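Local coordinates for extracellular haem-binding protein (Streptomyces reticuli, PDB 3FPW) that binds haem outside the cell, probably degrades it, and works as an oligomer that interacts with its cognate two-component sensor kinase, at residues Pro129-Ala134 with Leu178-Ala183; Pro141-Lys144 with Leu150-Ala153. All coordinates share one frame; numbering follows the deposited sequence.

Contact 1 closes a long excursion of the chain, from the start of helix 130-135 to helix 176-187, and contact 2 is nested inside it. Their centres lie about 12 Å apart, yet they share a seam: T130 OG1 is 2.7 Å from L152 O, a probable hydrogen bond, and A134 CB packs on F151 O at 3.4 Å. The 150-153 segment thus passes beside both halves of contact 1, with E180 OE2 3.5 Å from A153 CA. Away from this seam, the side chain of K144 in contact 2 lies about 4 Å from a bound iron(III) ion, and that of L143 about 4 Å from a phosphate probably from the crystallisation liquor, both between nearest atoms.

Contact 1: residues Pro129-Ala134 with Leu178-Ala183; sequences PTSELA and LDEQYA
The E180 carboxylate has P129 CB over one face, 3.5 Å from E180 OE1, while S131 CB lies beyond the other, less far from the plane, 3.3 Å from E180 OE2. Close to that plane, S131 meets both oxygens, each using the lone pair on the side of the other oxygen. E180 OE1 accepts from S131 OG at 2.7 Å. E180 OE2 accepts from S131 N at 3.0 Å, a bent bond with an N-H...O angle of 143°. With OG set between the backbone N and the carbonyl carbon (chi1 57°), S131 brings its hydroxyl and its own N-H to the same carboxylate. T130 OG1 comes only within 3.5 Å of E180 OE2, its stronger partner being L152 O. OE2 also accepts from G154 N, and R184 makes a weak, long ion pair with OE1. Shortening E180 to an alanine is likely to leave the S131 hydroxyl and N-H without these acceptors and to remove this tie between the two helices. Because S131 N belongs to the first turn of helix 130-135, the buried carboxylate faces the positive end of the helix dipole, which is likely to favour its negative charge.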
loop_
_atom_site.group_PDB
_atom_site.type_symbol
_atom_site.label_atom_id
_atom_site.label_comp_id
_atom_site.label_asym_id
_atom_site.label_seq_id
_atom_site.Cartn_x
_atom_site.Cartn_y
_atom_site.Cartn_z
ATOM N N PRO A 129 20.059 -12.584 -16.609
ATOM C CA PRO A 129 18.732 -12.801 -17.202
ATOM C C PRO A 129 17.807 -13.462 -16.181
ATOM O O PRO A 129 18.262 -14.295 -15.396
ATOM C CB PRO A 129 19.011 -13.767 -18.358
ATOM C CG PRO A 129 20.492 -13.755 -18.572
ATOM C CD PRO A 129 21.109 -13.398 -17.255
ATOM N N THR A 130 16.526 -13.105 -16.160
ATOM C CA THR A 130 15.662 -13.655 -15.135
ATOM C C THR A 130 15.379 -15.137 -15.357
ATOM O O THR A 130 15.055 -15.854 -14.410
ATOM C CB THR A 130 14.320 -12.881 -14.985
ATOM O OG1 THR A 130 13.698 -12.737 -16.262
ATOM C CG2 THR A 130 14.564 -11.488 -14.359
ATOM N N SER A 131 15.533 -15.600 -16.591
ATOM C CA SER A 131 15.453 -17.038 -16.843
ATOM C C SER A 131 16.488 -17.777 -16.016
ATOM O O SER A 131 16.196 -18.840 -15.470
ATOM C CB SER A 131 15.686 -17.361 -18.318
ATOM O OG SER A 131 16.928 -16.847 -18.720
ATOM N N GLU A 132 17.696 -17.239 -15.919
ATOM C CA GLU A 132 18.709 -17.920 -15.138
ATOM C C GLU A 132 18.447 -17.738 -13.651
ATOM O O GLU A 132 18.574 -18.688 -12.869
ATOM C CB GLU A 132 20.104 -17.439 -15.511
ATOM C CG GLU A 132 21.193 -18.400 -15.081
ATOM C CD GLU A 132 21.712 -19.258 -16.229
ATOM O OE1 GLU A 132 22.838 -19.764 -16.119
ATOM O OE2 GLU A 132 21.030 -19.405 -17.257
ATOM N N LEU A 133 18.054 -16.527 -13.261
ATOM C CA LEU A 133 17.788 -16.244 -11.854
ATOM C C LEU A 133 16.715 -17.178 -11.281
ATOM O O LEU A 133 16.792 -17.567 -10.113
ATOM C CB LEU A 133 17.412 -14.771 -11.661
ATOM C CG LEU A 133 18.584 -13.807 -11.903
ATOM C CD1 LEU A 133 18.074 -12.375 -11.916
ATOM C CD2 LEU A 133 19.669 -13.986 -10.850
ATOM N N ALA A 134 15.728 -17.528 -12.103
ATOM C CA ALA A 134 14.633 -18.384 -11.671
ATOM C C ALA A 134 15.180 -19.730 -11.224
ATOM O O ALA A 134 14.670 -20.340 -10.282
ATOM C CB ALA A 134 13.617 -18.561 -12.791
ATOM N N LEU A 178 9.848 -16.784 -24.607
ATOM C CA LEU A 178 9.551 -15.864 -25.704
ATOM C C LEU A 178 9.681 -14.416 -25.223
ATOM O O LEU A 178 10.264 -13.595 -25.919
ATOM C CB LEU A 178 8.157 -16.099 -26.275
ATOM C CG LEU A 178 8.080 -17.323 -27.173
ATOM C CD1 LEU A 178 6.614 -17.646 -27.365
ATOM C CD2 LEU A 178 8.766 -16.993 -28.491
ATOM N N ASP A 179 9.140 -14.101 -24.047
ATOM C CA ASP A 179 9.312 -12.743 -23.501
ATOM C C ASP A 179 10.787 -12.365 -23.539
ATOM O O ASP A 179 11.169 -11.248 -23.929
ATOM C CB ASP A 179 8.896 -12.658 -22.029
ATOM C CG ASP A 179 7.395 -12.714 -21.807
ATOM O OD1 ASP A 179 6.631 -12.219 -22.667
ATOM O OD2 ASP A 179 6.973 -13.220 -20.722
ATOM N N GLU A 180 11.628 -13.288 -23.088
ATOM C CA GLU A 180 13.044 -12.972 -22.967
ATOM C C GLU A 180 13.728 -12.836 -24.326
ATOM O O GLU A 180 14.674 -12.067 -24.465
ATOM C CB GLU A 180 13.765 -13.961 -22.047
ATOM C CG GLU A 180 14.912 -13.308 -21.315
ATOM C CD GLU A 180 15.475 -14.203 -20.234
ATOM O OE1 GLU A 180 16.491 -14.882 -20.495
ATOM O OE2 GLU A 180 14.884 -14.237 -19.140
ATOM N N GLN A 181 13.248 -13.580 -25.326
ATOM C CA GLN A 181 13.675 -13.357 -26.710
ATOM C C GLN A 181 13.448 -11.905 -27.111
ATOM O O GLN A 181 14.325 -11.263 -27.688
ATOM C CB GLN A 181 12.902 -14.282 -27.654
ATOM C CG GLN A 181 13.257 -14.188 -29.138
ATOM C CD GLN A 181 12.527 -15.249 -29.971
ATOM O OE1 GLN A 181 11.634 -14.932 -30.755
ATOM N NE2 GLN A 181 12.888 -16.510 -29.776
ATOM N N TYR A 182 12.267 -11.378 -26.818
ATOM C CA TYR A 182 11.981 -10.003 -27.231
ATOM C C TYR A 182 12.775 -8.986 -26.407
ATOM O O TYR A 182 13.187 -7.940 -26.928
ATOM C CB TYR A 182 10.488 -9.713 -27.128
ATOM C CG TYR A 182 9.651 -10.699 -27.917
ATOM C CD1 TYR A 182 10.021 -11.069 -29.202
ATOM C CD2 TYR A 182 8.489 -11.219 -27.396
ATOM C CE1 TYR A 182 9.268 -11.963 -29.931
ATOM C CE2 TYR A 182 7.725 -12.113 -28.106
ATOM C CZ TYR A 182 8.119 -12.479 -29.384
ATOM O OH TYR A 182 7.364 -13.371 -30.124
ATOM N N ALA A 183 13.011 -9.293 -25.135
ATOM C CA ALA A 183 13.866 -8.442 -24.301
ATOM C C ALA A 183 15.275 -8.372 -24.901
ATOM O O ALA A 183 15.850 -7.311 -25.008
ATOM C CB ALA A 183 13.932 -8.958 -22.845
#

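Contact 2: residues Pro141-Lys144 with Leu150-Ala153; sequences PTLK and LFLA
F151 sets its ring obliquely beside L143 and K144, overlapping backbone atoms as well as side-chain carbons. F151 CZ meets L143 CB at 3.8 Å, an apolar contact made by the root of the leucine and not by its branched end. F151 CE1 comes within 3.5 Å of L143 O, and F151 CD1 lies 3.8 Å from K144 CA. The phenylalanine gets there with CG beside its backbone N and opposite its carbonyl carbon (chi1 -79°), while its backbone forms the centre of an inverse gamma turn, a tight bend that presents the ring to the 3-10 residues L143 and K144.

K144 offers the ring only its first atoms, K144 CB standing 4.0 Å from F151 CD1. Its CG sits between the backbone N and the carbonyl carbon (chi1 73°), and the chain then leads its end away from the phenylalanine; the side chain passes close to a bound iron(III) ion. The contact also borders subunit interfaces: F151 O accepts a hydrogen bond from T142 OG1 of a second subunit, and T142 here donates likewise to F151 O of a third.

Within the chain, L133 of helix 130-135 and W126 of helix 112-126 also pack on F151, the tryptophan ring inclined at about 55°. The whole contact lies in the loop between helix 130-135 and strand 155-160, an outermost strand of the sheet within the chain.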
loop_
_atom_site.group_PDB
_atom_site.type_symbol
_atom_site.label_atom_id
_atom_site.label_comp_id
_atom_site.label_asym_id
_atom_site.label_seq_id
_atom_site.Cartn_x
_atom_site.Cartn_y
_atom_site.Cartn_z
ATOM N N PRO A 141 15.419 -20.670 -2.268
ATOM C CA PRO A 141 14.027 -20.451 -2.655
ATOM C C PRO A 141 13.432 -19.129 -2.171
ATOM O O PRO A 141 12.440 -18.673 -2.724
ATOM C CB PRO A 141 13.276 -21.648 -2.059
ATOM C CG PRO A 141 14.207 -22.273 -1.072
ATOM C CD PRO A 141 15.601 -21.876 -1.436
ATOM N N THR A 142 14.035 -18.513 -1.162
ATOM C CA THR A 142 13.479 -17.273 -0.608
ATOM C C THR A 142 14.022 -16.003 -1.267
ATOM O O THR A 142 13.697 -14.904 -0.851
ATOM C CB THR A 142 13.626 -17.219 0.931
ATOM O OG1 THR A 142 15.006 -17.303 1.277
ATOM C CG2 THR A 142 12.887 -18.412 1.561
ATOM N N LEU A 143 14.857 -16.155 -2.294
ATOM C CA LEU A 143 15.256 -14.999 -3.094
ATOM C C LEU A 143 13.999 -14.289 -3.579
ATOM O O LEU A 143 13.946 -13.059 -3.631
ATOM C CB LEU A 143 16.109 -15.423 -4.286
ATOM C CG LEU A 143 17.553 -15.791 -3.960
ATOM C CD1 LEU A 143 18.202 -16.341 -5.210
ATOM C CD2 LEU A 143 18.337 -14.610 -3.449
ATOM N N LYS A 144 12.972 -15.071 -3.911
ATOM C CA LYS A 144 11.777 -14.492 -4.515
ATOM C C LYS A 144 10.910 -13.717 -3.513
ATOM O O LYS A 144 9.935 -13.064 -3.893
ATOM C CB LYS A 144 10.957 -15.565 -5.238
ATOM C CG LYS A 144 10.228 -16.507 -4.320
ATOM C CD LYS A 144 9.480 -17.553 -5.144
ATOM C CE LYS A 144 9.068 -18.733 -4.277
ATOM N NZ LYS A 144 8.253 -18.313 -3.104
ATOM N N LEU A 150 10.679 -10.343 -9.498
ATOM C CA LEU A 150 9.905 -11.354 -10.202
ATOM C C LEU A 150 10.883 -12.268 -10.898
ATOM O O LEU A 150 11.517 -11.882 -11.873
ATOM C CB LEU A 150 8.942 -10.699 -11.199
ATOM C CG LEU A 150 8.087 -11.691 -11.975
ATOM C CD1 LEU A 150 7.369 -12.675 -11.071
ATOM C CD2 LEU A 150 7.074 -10.908 -12.850
ATOM N N PHE A 151 11.019 -13.483 -10.373
ATOM C CA PHE A 151 12.015 -14.429 -10.853
ATOM C C PHE A 151 11.407 -15.312 -11.951
ATOM O O PHE A 151 11.137 -16.506 -11.766
ATOM C CB PHE A 151 12.488 -15.269 -9.675
ATOM C CG PHE A 151 13.488 -14.562 -8.813
ATOM C CD1 PHE A 151 13.096 -13.573 -7.918
ATOM C CD2 PHE A 151 14.843 -14.856 -8.921
ATOM C CE1 PHE A 151 14.025 -12.913 -7.115
ATOM C CE2 PHE A 151 15.778 -14.186 -8.122
ATOM C CZ PHE A 151 15.377 -13.215 -7.228
ATOM N N LEU A 152 11.170 -14.705 -13.096
ATOM C CA LEU A 152 10.425 -15.336 -14.169
ATOM C C LEU A 152 11.026 -14.822 -15.468
ATOM O O LEU A 152 11.235 -13.612 -15.622
ATOM C CB LEU A 152 8.957 -14.921 -14.049
ATOM C CG LEU A 152 8.003 -15.390 -15.131
ATOM C CD1 LEU A 152 7.861 -16.927 -15.098
ATOM C CD2 LEU A 152 6.666 -14.691 -14.943
ATOM N N ALA A 153 11.370 -15.750 -16.363
ATOM C CA ALA A 153 11.995 -15.414 -17.643
ATOM C C ALA A 153 11.334 -14.218 -18.333
ATOM O O ALA A 153 10.109 -14.108 -18.387
ATOM C CB ALA A 153 11.963 -16.638 -18.566
#